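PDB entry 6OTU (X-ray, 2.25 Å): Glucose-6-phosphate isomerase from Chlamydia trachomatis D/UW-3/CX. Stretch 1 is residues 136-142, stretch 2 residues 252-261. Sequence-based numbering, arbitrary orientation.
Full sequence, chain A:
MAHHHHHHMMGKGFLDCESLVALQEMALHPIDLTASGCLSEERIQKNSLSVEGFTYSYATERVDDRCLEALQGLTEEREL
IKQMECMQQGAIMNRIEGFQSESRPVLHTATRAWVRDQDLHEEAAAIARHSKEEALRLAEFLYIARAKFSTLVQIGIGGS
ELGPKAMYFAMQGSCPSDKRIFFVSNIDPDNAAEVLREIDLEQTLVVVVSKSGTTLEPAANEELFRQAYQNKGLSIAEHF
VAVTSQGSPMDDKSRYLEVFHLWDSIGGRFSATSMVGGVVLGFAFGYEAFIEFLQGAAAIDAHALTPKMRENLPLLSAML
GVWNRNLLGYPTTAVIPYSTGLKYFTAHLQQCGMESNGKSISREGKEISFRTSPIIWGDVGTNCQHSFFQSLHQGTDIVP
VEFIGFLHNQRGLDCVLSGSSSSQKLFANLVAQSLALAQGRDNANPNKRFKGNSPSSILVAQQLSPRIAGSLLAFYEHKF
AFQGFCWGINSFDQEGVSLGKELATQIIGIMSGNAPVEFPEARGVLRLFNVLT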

# COMPACT_ATOMS: atom_id res chain seq x y z
N LEU A 136 31.70 14.85 -0.14
CA LEU A 136 32.33 16.11 0.24
C LEU A 136 31.88 17.24 -0.68
O LEU A 136 31.77 18.39 -0.24
CB LEU A 136 33.85 15.98 0.26
CG LEU A 136 34.36 14.78 1.08
CD1 LEU A 136 35.67 14.24 0.51
CD2 LEU A 136 34.47 15.08 2.58
N ARG A 137 31.59 16.92 -1.94
CA ARG A 137 30.98 17.94 -2.79
C ARG A 137 29.59 18.28 -2.29
O ARG A 137 29.17 19.44 -2.40
CB ARG A 137 30.95 17.46 -4.24
CG ARG A 137 32.34 17.39 -4.86
CD ARG A 137 32.28 16.92 -6.30
NE ARG A 137 31.39 17.77 -7.07
CZ ARG A 137 30.28 17.35 -7.66
NH1 ARG A 137 29.53 18.21 -8.34
NH2 ARG A 137 29.92 16.08 -7.58
N LEU A 138 28.88 17.31 -1.71
CA LEU A 138 27.56 17.57 -1.15
C LEU A 138 27.65 18.48 0.07
O LEU A 138 26.93 19.47 0.17
CB LEU A 138 26.87 16.24 -0.78
CG LEU A 138 25.47 16.29 -0.16
CD1 LEU A 138 24.46 16.86 -1.13
CD2 LEU A 138 25.04 14.91 0.33
N ALA A 139 28.56 18.16 1.00
CA ALA A 139 28.74 19.01 2.17
C ALA A 139 29.01 20.46 1.77
O ALA A 139 28.42 21.39 2.33
CB ALA A 139 29.86 18.47 3.05
N GLU A 140 29.90 20.66 0.78
CA GLU A 140 30.17 22.00 0.28
C GLU A 140 28.91 22.63 -0.30
O GLU A 140 28.65 23.83 -0.11
CB GLU A 140 31.25 21.96 -0.79
CG GLU A 140 32.66 22.15 -0.33
CD GLU A 140 33.65 22.03 -1.48
OE1 GLU A 140 33.20 21.78 -2.62
OE2 GLU A 140 34.86 22.20 -1.25
N PHE A 141 28.13 21.84 -1.04
CA PHE A 141 26.96 22.36 -1.72
C PHE A 141 25.87 22.74 -0.71
O PHE A 141 25.17 23.75 -0.89
CB PHE A 141 26.44 21.33 -2.73
CG PHE A 141 25.09 21.67 -3.31
CD1 PHE A 141 24.98 22.54 -4.38
CD2 PHE A 141 23.94 21.16 -2.75
CE1 PHE A 141 23.74 22.87 -4.90
CE2 PHE A 141 22.68 21.49 -3.26
CZ PHE A 141 22.58 22.34 -4.33
N LEU A 142 25.71 21.94 0.35
CA LEU A 142 24.61 22.13 1.29
C LEU A 142 24.81 23.35 2.17
O LEU A 142 23.83 23.99 2.57
CB LEU A 142 24.43 20.89 2.15
CG LEU A 142 24.02 19.59 1.46
CD1 LEU A 142 24.01 18.45 2.49
CD2 LEU A 142 22.66 19.71 0.75
N ASP A 252 25.40 17.44 -17.15
CA ASP A 252 25.53 18.63 -17.99
C ASP A 252 25.57 19.86 -17.09
O ASP A 252 24.52 20.38 -16.69
CB ASP A 252 24.35 18.68 -18.96
CG ASP A 252 24.52 19.71 -20.05
OD1 ASP A 252 25.48 20.52 -20.00
OD2 ASP A 252 23.68 19.69 -20.97
N LYS A 253 26.77 20.35 -16.78
CA LYS A 253 26.89 21.46 -15.84
C LYS A 253 26.48 22.80 -16.44
O LYS A 253 26.33 23.78 -15.70
CB LYS A 253 28.31 21.55 -15.30
CG LYS A 253 28.58 20.63 -14.13
CD LYS A 253 28.03 21.21 -12.82
CE LYS A 253 29.15 21.84 -12.00
NZ LYS A 253 30.25 20.84 -11.80
N SER A 254 26.28 22.87 -17.75
CA SER A 254 25.75 24.07 -18.40
C SER A 254 24.24 24.15 -18.33
O SER A 254 23.67 25.20 -18.63
CB SER A 254 26.21 24.12 -19.86
OG SER A 254 25.25 23.51 -20.72
N ARG A 255 23.57 23.07 -17.93
CA ARG A 255 22.12 23.07 -17.81
C ARG A 255 21.66 23.03 -16.35
O ARG A 255 20.50 23.33 -16.07
CB ARG A 255 21.55 21.88 -18.60
CG ARG A 255 20.03 21.75 -18.65
CD ARG A 255 19.58 20.50 -19.42
NE ARG A 255 18.14 20.30 -19.30
CZ ARG A 255 17.23 20.87 -20.09
NH1 ARG A 255 17.61 21.69 -21.06
NH2 ARG A 255 15.94 20.64 -19.90
N TYR A 256 22.56 22.73 -15.41
CA TYR A 256 22.22 22.61 -14.00
C TYR A 256 23.17 23.42 -13.12
O TYR A 256 24.37 23.52 -13.40
CB TYR A 256 22.23 21.14 -13.57
CG TYR A 256 21.22 20.31 -14.34
CD1 TYR A 256 19.88 20.29 -13.96
CD2 TYR A 256 21.60 19.57 -15.46
CE1 TYR A 256 18.95 19.56 -14.66
CE2 TYR A 256 20.68 18.83 -16.17
CZ TYR A 256 19.36 18.83 -15.77
OH TYR A 256 18.43 18.09 -16.47
N LEU A 257 22.61 23.99 -12.06
CA LEU A 257 23.41 24.69 -11.06
C LEU A 257 24.50 23.77 -10.50
O LEU A 257 25.63 24.21 -10.25
CB LEU A 257 22.51 25.21 -9.93
CG LEU A 257 23.19 25.56 -8.61
CD1 LEU A 257 23.91 26.91 -8.67
CD2 LEU A 257 22.19 25.52 -7.45
N GLU A 258 24.17 22.50 -10.30
CA GLU A 258 25.15 21.51 -9.86
C GLU A 258 24.68 20.16 -10.39
O GLU A 258 23.50 19.97 -10.71
CB GLU A 258 25.31 21.49 -8.33
CG GLU A 258 26.43 20.59 -7.78
CD GLU A 258 27.80 20.87 -8.39
OE1 GLU A 258 28.05 20.42 -9.53
OE2 GLU A 258 28.63 21.53 -7.74
N VAL A 259 25.63 19.23 -10.48
CA VAL A 259 25.35 17.89 -10.98
C VAL A 259 26.06 16.90 -10.07
O VAL A 259 27.28 17.00 -9.87
CB VAL A 259 25.82 17.70 -12.44
CG1 VAL A 259 25.71 16.22 -12.85
CG2 VAL A 259 25.05 18.63 -13.40
N PHE A 260 25.30 15.95 -9.51
CA PHE A 260 25.85 14.87 -8.70
C PHE A 260 25.71 13.55 -9.45
O PHE A 260 24.86 13.40 -10.33
CB PHE A 260 25.16 14.79 -7.32
CG PHE A 260 25.36 16.02 -6.47
CD1 PHE A 260 26.47 16.13 -5.63
CD2 PHE A 260 24.45 17.09 -6.51
CE1 PHE A 260 26.66 17.27 -4.84
CE2 PHE A 260 24.63 18.23 -5.74
CZ PHE A 260 25.74 18.33 -4.90
N HIS A 261 26.55 12.59 -9.10
CA HIS A 261 26.65 11.34 -9.85
C HIS A 261 26.36 10.13 -8.97
O HIS A 261 26.74 10.09 -7.79
CB HIS A 261 28.04 11.16 -10.46
CG HIS A 261 28.48 12.31 -11.31
ND1 HIS A 261 29.68 12.97 -11.10
CD2 HIS A 261 27.90 12.91 -12.37
CE1 HIS A 261 29.81 13.93 -12.00
NE2 HIS A 261 28.74 13.92 -12.78

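One carboxylate oxygen, OE1 of E258, gathers three nitrogen partners and so holds two positive side chains near each other. R137 NH1 forms a salt bridge to E258 OE1 at 2.9 Å, K253 NZ forms a second to E258 OE1 at 3.2 Å, and the backbone amide V259 N donates a hydrogen bond to E258 OE1 at 2.9 Å with an N-H...O angle of 162°. The like charges R137 NH1 and K253 NZ lie 4.4 Å apart, a repulsive approach that the shared carboxylate offsets.

R137 NH1 also donates to the carbonyl V259 O, at 3.0 Å and 168°, nearly linear. Both V259 O and E258 OE1 sit near the guanidinium plane, at its edge, where N-H bonds point. The CA-to-CB bond of V259 points away from the helix; it is its carbonyl oxygen that R137 NH1 bonds.

The backbones supporting these contacts run roughly antiparallel. The axes of helix 136-142 and the strand containing V259 and F260 make an angle of 151° between their N-to-C directions and approach to 10.2 Å; no main-chain to main-chain hydrogen bond joins them, and side chains make most of the contact. F141 and R137, one helical turn apart and joined by the F141 N to R137 O hydrogen bond (2.9 Å), both have CA-to-CB bonds directed toward the second stretch.

The apolar part centres on F141 and F260. Their centroids are 5.5 Å apart with planes at 81°, and the edge of F260 meets the face of F141, F260 CZ reaching F141 CG at 3.8 Å. This arrangement sets the weakly positive ring hydrogens of F260 against the π cloud of F141. F260 CE1 also packs against L138 CB at 4.2 Å, while L257 CD2 lies at the F141 ring edge, 4.0 Å from F141 CE1. In total, 353 Å² is buried.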